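Local coordinates for protein serine repeat antigen 5 (Plasmodium falciparum, PDB 6X42) that is a papain-family pseudo-zymogen and serine repeat antigen of the malaria parasite, whose precise role is not established, at residues F56-M68 and T181-I193. Sequence-based numbering, arbitrary orientation.
Sequences FASKYHLETIRCM and TEVMNKGSVIAYI
His-61 crosses the side chain of Ile-190 at about a right angle, His-61 CB meeting Ile-190 CG1 at 3.8 Å, with the backbone N of Ile-190 over one face of the imidazole. His-61 CG stands anti to the backbone N (chi1 -176°), which swings the ring off helix 56-68 onto the turn between helix 181-186 and strand 189-193. There His-61 ND1 meets Ser-188 OG at the ring edge, in plane, in a nearly straight hydrogen bond (3.0 Å, 165°). Ser-188 OG also lies 2.7 Å from Thr-64 OG1, and Thr-64 OG1 gives its proton to Lys-186 O (2.8 Å), tilted 24° from the carbonyl plane. His-61 and Thr-64 thus both bond to the turn, with Ser-188 OG between them; His-61 NE2 accepts the backbone N-H of Phe-277, so the ring is gripped on both nitrogens. Gly-187, with positive phi just after the helix and no side chain, lets the backbones approach, its CA 5.0 Å from Thr-64 CA. Lys-186 lies alongside Ile-65, its CD approaching His-61 CE1 obliquely, and its NZ turns back to a salt bridge with Glu-182. Met-68, bent at chi2 and chi3, curls over the C-terminal end of helix 181-186, Met-68 CE 3.5 Å from Met-184 O. In this papain-like fold, helix 53-68 is the long central helix; its segment 56-68 runs nearly antiparallel to strand 189-193, which is hydrogen-bonded between strands 219-230 and 273-280, while helix 99-109 meets Ser-58 and Leu-62 of the central helix.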
ATOM      1  N   PHE A  56       5.027  -3.323   4.830  1.00 12.51           N
ATOM      2  CA  PHE A  56       4.798  -1.885   4.941  1.00 12.10           C
ATOM      3  C   PHE A  56       3.590  -1.438   4.131  1.00 11.96           C
ATOM      4  O   PHE A  56       2.757  -0.668   4.618  1.00 13.04           O
ATOM      5  CB  PHE A  56       6.075  -1.110   4.559  1.00 13.20           C
ATOM      6  CG  PHE A  56       7.143  -1.185   5.634  1.00 13.03           C
ATOM      7  CD1 PHE A  56       8.105  -2.188   5.618  1.00 13.33           C
ATOM      8  CD2 PHE A  56       7.136  -0.310   6.692  1.00 13.81           C
ATOM      9  CE1 PHE A  56       9.035  -2.302   6.636  1.00 13.59           C
ATOM     10  CE2 PHE A  56       8.074  -0.410   7.707  1.00 13.96           C
ATOM     11  CZ  PHE A  56       9.022  -1.422   7.678  1.00 13.47           C
ATOM     12  N   ALA A  57       3.469  -1.916   2.894  1.00 11.83           N
ATOM     13  CA  ALA A  57       2.347  -1.471   2.068  1.00 12.09           C
ATOM     14  C   ALA A  57       1.020  -2.039   2.572  1.00 12.26           C
ATOM     15  O   ALA A  57      -0.022  -1.361   2.554  1.00 12.38           O
ATOM     16  CB  ALA A  57       2.589  -1.865   0.618  1.00 12.56           C
ATOM     17  N   SER A  58       1.032  -3.294   3.015  1.00 12.17           N
ATOM     18  CA  SER A  58      -0.191  -3.908   3.510  1.00 12.71           C
ATOM     19  C   SER A  58      -0.639  -3.252   4.804  1.00 13.01           C
ATOM     20  O   SER A  58      -1.830  -2.975   4.993  1.00 14.34           O
ATOM     21  CB  SER A  58       0.011  -5.408   3.720  1.00 13.13           C
ATOM     22  OG  SER A  58       0.215  -6.112   2.510  1.00 14.12           O
ATOM     23  N   LYS A  59       0.300  -2.995   5.714  1.00 13.17           N
ATOM     24  CA  LYS A  59      -0.075  -2.389   6.986  1.00 13.44           C
ATOM     25  C   LYS A  59      -0.526  -0.946   6.795  1.00 13.89           C
ATOM     26  O   LYS A  59      -1.433  -0.474   7.497  1.00 14.57           O
ATOM     27  CB  LYS A  59       1.049  -2.511   8.024  1.00 14.11           C
ATOM     28  CG  LYS A  59       2.077  -1.397   7.995  1.00 14.59           C
ATOM     29  CD  LYS A  59       3.260  -1.665   8.945  1.00 14.69           C
ATOM     30  CE  LYS A  59       4.174  -0.477   9.056  1.00 15.40           C
ATOM     31  NZ  LYS A  59       3.651   0.533  10.013  1.00 15.34           N
ATOM     32  N   TYR A  60       0.094  -0.224   5.853  1.00 13.27           N
ATOM     33  CA  TYR A  60      -0.332   1.147   5.595  1.00 13.36           C
ATOM     34  C   TYR A  60      -1.769   1.186   5.083  1.00 13.38           C
ATOM     35  O   TYR A  60      -2.540   2.070   5.445  1.00 13.76           O
ATOM     36  CB  TYR A  60       0.605   1.830   4.615  1.00 13.69           C
ATOM     37  CG  TYR A  60       0.189   3.231   4.245  1.00 13.39           C
ATOM     38  CD1 TYR A  60       0.475   4.324   5.073  1.00 14.46           C
ATOM     39  CD2 TYR A  60      -0.538   3.469   3.086  1.00 14.31           C
ATOM     40  CE1 TYR A  60       0.109   5.613   4.716  1.00 16.13           C
ATOM     41  CE2 TYR A  60      -0.908   4.742   2.723  1.00 14.67           C
ATOM     42  CZ  TYR A  60      -0.593   5.816   3.533  1.00 15.32           C
ATOM     43  OH  TYR A  60      -0.966   7.077   3.111  1.00 18.10           O
ATOM     44  N   HIS A  61      -2.145   0.221   4.245  1.00 13.00           N
ATOM     45  CA  HIS A  61      -3.525   0.125   3.777  1.00 13.05           C
ATOM     46  C   HIS A  61      -4.492  -0.046   4.950  1.00 13.73           C
ATOM     47  O   HIS A  61      -5.537   0.607   4.985  1.00 14.80           O
ATOM     48  CB  HIS A  61      -3.605  -0.999   2.741  1.00 13.62           C
ATOM     49  CG  HIS A  61      -4.943  -1.170   2.082  1.00 13.51           C
ATOM     50  ND1 HIS A  61      -5.610  -0.160   1.428  1.00 13.94           N
ATOM     51  CD2 HIS A  61      -5.710  -2.275   1.927  1.00 14.11           C
ATOM     52  CE1 HIS A  61      -6.747  -0.635   0.935  1.00 14.30           C
ATOM     53  NE2 HIS A  61      -6.817  -1.923   1.198  1.00 14.45           N
ATOM     54  N   LEU A  62      -4.146  -0.879   5.938  1.00 14.20           N
ATOM     55  CA  LEU A  62      -4.966  -0.967   7.144  1.00 15.34           C
ATOM     56  C   LEU A  62      -4.930   0.327   7.954  1.00 15.27           C
ATOM     57  O   LEU A  62      -5.952   0.722   8.535  1.00 16.75           O
ATOM     58  CB  LEU A  62      -4.536  -2.146   8.013  1.00 16.15           C
ATOM     59  CG  LEU A  62      -4.867  -3.547   7.546  1.00 19.97           C
ATOM     60  CD1 LEU A  62      -4.459  -4.549   8.626  1.00 21.41           C
ATOM     61  CD2 LEU A  62      -6.365  -3.670   7.248  1.00 21.29           C
ATOM     62  N   GLU A  63      -3.767   0.989   8.025  1.00 15.01           N
ATOM     63  CA  GLU A  63      -3.679   2.272   8.738  1.00 15.22           C
ATOM     64  C   GLU A  63      -4.590   3.333   8.099  1.00 16.23           C
ATOM     65  O   GLU A  63      -5.249   4.101   8.813  1.00 16.99           O
ATOM     66  CB  GLU A  63      -2.227   2.767   8.811  1.00 15.78           C
ATOM     67  CG  GLU A  63      -1.353   1.871   9.703  1.00 15.68           C
ATOM     68  CD  GLU A  63       0.147   1.969   9.427  1.00 16.05           C
ATOM     69  OE1 GLU A  63       0.552   2.744   8.520  1.00 16.27           O
ATOM     70  OE2 GLU A  63       0.927   1.268  10.128  1.00 16.46           O
ATOM     71  N   THR A  64      -4.666   3.389   6.761  1.00 15.12           N
ATOM     72  CA  THR A  64      -5.554   4.388   6.155  1.00 15.20           C
ATOM     73  C   THR A  64      -7.013   4.003   6.346  1.00 16.22           C
ATOM     74  O   THR A  64      -7.858   4.878   6.543  1.00 17.90           O
ATOM     75  CB  THR A  64      -5.229   4.697   4.681  1.00 14.99           C
ATOM     76  OG1 THR A  64      -5.528   3.589   3.814  1.00 14.94           O
ATOM     77  CG2 THR A  64      -3.763   5.085   4.492  1.00 15.33           C
ATOM     78  N   ILE A  65      -7.326   2.702   6.279  1.00 16.56           N
ATOM     79  CA  ILE A  65      -8.688   2.270   6.559  1.00 17.38           C
ATOM     80  C   ILE A  65      -9.083   2.688   7.969  1.00 18.06           C
ATOM     81  O   ILE A  65     -10.193   3.190   8.192  1.00 19.52           O
ATOM     82  CB  ILE A  65      -8.837   0.752   6.340  1.00 17.13           C
ATOM     83  CG1 ILE A  65      -8.792   0.411   4.846  1.00 16.61           C
ATOM     84  CG2 ILE A  65     -10.111   0.251   7.000  1.00 19.30           C
ATOM     85  CD1 ILE A  65      -8.584  -1.057   4.524  1.00 17.47           C
ATOM     86  N   ARG A  66      -8.180   2.494   8.943  1.00 18.45           N
ATOM     87  CA  ARG A  66      -8.448   2.928  10.316  1.00 18.92           C
ATOM     88  C   ARG A  66      -8.660   4.436  10.393  1.00 20.49           C
ATOM     89  O   ARG A  66      -9.582   4.903  11.070  1.00 21.74           O
ATOM     90  CB  ARG A  66      -7.320   2.456  11.231  1.00 19.05           C
ATOM     91  CG  ARG A  66      -7.404   0.954  11.556  1.00 20.98           C
ATOM     92  CD  ARG A  66      -6.240   0.458  12.412  1.00 23.93           C
ATOM     93  NE  ARG A  66      -6.136   1.236  13.642  1.00 27.73           N
ATOM     94  CZ  ARG A  66      -6.887   1.041  14.723  1.00 31.25           C
ATOM     95  NH1 ARG A  66      -7.780   0.060  14.750  1.00 33.93           N
ATOM     96  NH2 ARG A  66      -6.754   1.834  15.775  1.00 32.91           N
ATOM     97  N   CYS A  67      -7.859   5.215   9.662  1.00 19.73           N
ATOM     98  CA  CYS A  67      -8.076   6.658   9.607  1.00 20.53           C
ATOM     99  C   CYS A  67      -9.458   6.989   9.051  1.00 20.98           C
ATOM    100  O   CYS A  67     -10.168   7.847   9.591  1.00 22.70           O
ATOM    101  CB  CYS A  67      -7.013   7.325   8.734  1.00 21.23           C
ATOM    102  SG  CYS A  67      -5.423   7.675   9.507  1.00 21.50           S
ATOM    103  N   MET A  68      -9.858   6.321   7.971  1.00 20.79           N
ATOM    104  CA  MET A  68     -11.157   6.595   7.368  1.00 22.24           C
ATOM    105  C   MET A  68     -12.301   6.269   8.324  1.00 24.28           C
ATOM    106  O   MET A  68     -13.379   6.860   8.208  1.00 27.02           O
ATOM    107  CB  MET A  68     -11.324   5.776   6.081  1.00 22.58           C
ATOM    108  CG  MET A  68     -10.456   6.163   4.865  1.00 22.73           C
ATOM    109  SD  MET A  68     -10.251   7.917   4.505  1.00 24.75           S
ATOM    110  CE  MET A  68     -11.844   8.318   3.814  1.00 25.53           C
ATOM    111  N   THR A 181     -11.739   5.105  -6.807  1.00 16.18           N
ATOM    112  CA  THR A 181     -12.806   4.839  -5.845  1.00 17.66           C
ATOM    113  C   THR A 181     -12.268   4.276  -4.532  1.00 16.18           C
ATOM    114  O   THR A 181     -12.693   4.692  -3.445  1.00 16.72           O
ATOM    115  CB  THR A 181     -13.817   3.873  -6.457  1.00 21.21           C
ATOM    116  OG1 THR A 181     -14.393   4.484  -7.621  1.00 24.38           O
ATOM    117  CG2 THR A 181     -14.936   3.570  -5.467  1.00 23.37           C
ATOM    118  N   GLU A 182     -11.319   3.338  -4.612  1.00 15.99           N
ATOM    119  CA  GLU A 182     -10.762   2.732  -3.404  1.00 15.75           C
ATOM    120  C   GLU A 182      -9.885   3.712  -2.633  1.00 15.65           C
ATOM    121  O   GLU A 182      -9.896   3.721  -1.398  1.00 16.73           O
ATOM    122  CB  GLU A 182     -10.007   1.459  -3.757  1.00 16.29           C
ATOM    123  CG  GLU A 182     -10.876   0.396  -4.410  1.00 19.14           C
ATOM    124  CD  GLU A 182     -11.972  -0.120  -3.513  1.00 22.91           C
ATOM    125  OE1 GLU A 182     -11.844  -0.018  -2.276  1.00 23.59           O
ATOM    126  OE2 GLU A 182     -12.963  -0.640  -4.057  1.00 27.82           O
ATOM    127  N   VAL A 183      -9.115   4.545  -3.337  1.00 14.48           N
ATOM    128  CA  VAL A 183      -8.337   5.578  -2.654  1.00 15.11           C
ATOM    129  C   VAL A 183      -9.268   6.529  -1.910  1.00 15.25           C
ATOM    130  O   VAL A 183      -9.022   6.881  -0.751  1.00 16.14           O
ATOM    131  CB  VAL A 183      -7.419   6.305  -3.654  1.00 14.99           C
ATOM    132  CG1 VAL A 183      -6.763   7.533  -3.014  1.00 16.30           C
ATOM    133  CG2 VAL A 183      -6.354   5.360  -4.194  1.00 15.79           C
ATOM    134  N   MET A 184     -10.366   6.928  -2.549  1.00 16.56           N
ATOM    135  CA  MET A 184     -11.326   7.805  -1.885  0.66 18.58           C
ATOM    136  C   MET A 184     -11.935   7.142  -0.656  1.00 17.70           C
ATOM    137  O   MET A 184     -12.054   7.766   0.401  1.00 20.33           O
ATOM    138  CB  MET A 184     -12.435   8.185  -2.865  0.66 20.90           C
ATOM    139  CG  MET A 184     -11.946   9.133  -3.937  0.66 23.19           C
ATOM    140  SD  MET A 184     -13.209   9.657  -5.094  0.66 27.20           S
ATOM    141  CE  MET A 184     -14.455  10.286  -3.965  0.66 27.10           C
ATOM    142  N   ASN A 185     -12.326   5.871  -0.775  1.00 17.75           N
ATOM    143  CA  ASN A 185     -13.097   5.227   0.281  1.00 19.24           C
ATOM    144  C   ASN A 185     -12.237   4.615   1.380  1.00 18.47           C
ATOM    145  O   ASN A 185     -12.625   4.671   2.558  1.00 21.24           O
ATOM    146  CB  ASN A 185     -13.986   4.142  -0.323  1.00 22.43           C
ATOM    147  CG  ASN A 185     -15.135   4.705  -1.145  1.00 27.05           C
ATOM    148  OD1 ASN A 185     -15.455   5.898  -1.090  1.00 30.93           O
ATOM    149  ND2 ASN A 185     -15.734   3.849  -1.944  1.00 29.23           N
ATOM    150  N   LYS A 186     -11.098   4.014   1.025  1.00 17.33           N
ATOM    151  CA  LYS A 186     -10.239   3.348   1.996  1.00 17.59           C
ATOM    152  C   LYS A 186      -8.975   4.122   2.339  1.00 16.67           C
ATOM    153  O   LYS A 186      -8.261   3.727   3.272  1.00 17.49           O
ATOM    154  CB  LYS A 186      -9.849   1.961   1.480  1.00 17.05           C
ATOM    155  CG  LYS A 186     -11.005   0.953   1.460  1.00 18.94           C
ATOM    156  CD  LYS A 186     -10.652  -0.330   0.696  1.00 19.98           C
ATOM    157  CE  LYS A 186     -11.711  -1.370   0.867  1.00 21.73           C
ATOM    158  NZ  LYS A 186     -12.847  -1.125  -0.037  1.00 23.61           N
ATOM    159  N   GLY A 187      -8.668   5.196   1.605  1.00 15.63           N
ATOM    160  CA  GLY A 187      -7.497   6.009   1.843  1.00 16.42           C
ATOM    161  C   GLY A 187      -6.284   5.610   1.038  1.00 14.42           C
ATOM    162  O   GLY A 187      -5.314   6.388   0.973  1.00 15.76           O
ATOM    163  N   SER A 188      -6.306   4.440   0.414  1.00 14.03           N
ATOM    164  CA  SER A 188      -5.152   3.926  -0.309  1.00 13.35           C
ATOM    165  C   SER A 188      -5.566   2.626  -0.990  1.00 13.24           C
ATOM    166  O   SER A 188      -6.590   2.023  -0.645  1.00 13.56           O
ATOM    167  CB  SER A 188      -3.985   3.614   0.630  1.00 13.30           C
ATOM    168  OG  SER A 188      -4.331   2.581   1.563  1.00 14.10           O
ATOM    169  N   VAL A 189      -4.712   2.170  -1.908  1.00 12.63           N
ATOM    170  CA  VAL A 189      -4.645   0.764  -2.279  1.00 12.69           C
ATOM    171  C   VAL A 189      -3.196   0.315  -2.139  1.00 11.38           C
ATOM    172  O   VAL A 189      -2.270   1.129  -2.093  1.00 12.59           O
ATOM    173  CB  VAL A 189      -5.162   0.473  -3.704  1.00 13.36           C
ATOM    174  CG1 VAL A 189      -6.600   0.913  -3.862  1.00 14.98           C
ATOM    175  CG2 VAL A 189      -4.253   1.111  -4.765  1.00 13.97           C
ATOM    176  N   ILE A 190      -3.001  -1.000  -2.070  1.00 12.01           N
ATOM    177  CA  ILE A 190      -1.691  -1.607  -2.238  1.00 11.53           C
ATOM    178  C   ILE A 190      -1.440  -1.715  -3.733  1.00 11.92           C
ATOM    179  O   ILE A 190      -2.349  -2.094  -4.481  1.00 12.37           O
ATOM    180  CB  ILE A 190      -1.668  -2.994  -1.572  1.00 11.59           C
ATOM    181  CG1 ILE A 190      -2.054  -2.925  -0.094  1.00 13.26           C
ATOM    182  CG2 ILE A 190      -0.294  -3.638  -1.782  1.00 13.29           C
ATOM    183  CD1 ILE A 190      -2.474  -4.289   0.467  1.00 14.18           C
ATOM    184  N   ALA A 191      -0.236  -1.374  -4.182  1.00 11.34           N
ATOM    185  CA  ALA A 191       0.112  -1.527  -5.592  1.00 11.29           C
ATOM    186  C   ALA A 191       1.435  -2.253  -5.714  1.00 11.59           C
ATOM    187  O   ALA A 191       2.335  -2.055  -4.886  1.00 12.81           O
ATOM    188  CB  ALA A 191       0.201  -0.174  -6.320  1.00 12.61           C
ATOM    189  N   TYR A 192       1.590  -3.053  -6.755  1.00 11.64           N
ATOM    190  CA  TYR A 192       2.848  -3.781  -7.021  1.00 11.70           C
ATOM    191  C   TYR A 192       3.548  -3.144  -8.205  1.00 11.10           C
ATOM    192  O   TYR A 192       2.888  -2.846  -9.149  1.00 12.19           O
ATOM    193  CB  TYR A 192       2.644  -5.280  -7.245  1.00 11.94           C
ATOM    194  CG  TYR A 192       2.998  -6.052  -6.003  1.00 12.59           C
ATOM    195  CD1 TYR A 192       2.027  -6.419  -5.093  1.00 15.12           C
ATOM    196  CD2 TYR A 192       4.318  -6.313  -5.683  1.00 13.00           C
ATOM    197  CE1 TYR A 192       2.353  -7.080  -3.923  1.00 15.92           C
ATOM    198  CE2 TYR A 192       4.664  -6.969  -4.514  1.00 13.95           C
ATOM    199  CZ  TYR A 192       3.676  -7.360  -3.634  1.00 14.97           C
ATOM    200  OH  TYR A 192       3.999  -8.007  -2.479  1.00 17.18           O
ATOM    201  N   ILE A 193       4.839  -2.913  -8.076  1.00 11.12           N
ATOM    202  CA  ILE A 193       5.722  -2.420  -9.118  1.00 11.35           C
ATOM    203  C   ILE A 193       6.977  -3.287  -9.140  1.00 11.01           C
ATOM    204  O   ILE A 193       7.231  -4.087  -8.243  1.00 11.58           O
ATOM    205  CB  ILE A 193       6.097  -0.932  -8.912  1.00 12.31           C
ATOM    206  CG1 ILE A 193       6.912  -0.718  -7.625  1.00 12.36           C
ATOM    207  CG2 ILE A 193       4.833  -0.080  -8.876  1.00 13.49           C
ATOM    208  CD1 ILE A 193       7.514   0.688  -7.531  1.00 14.50           C
TER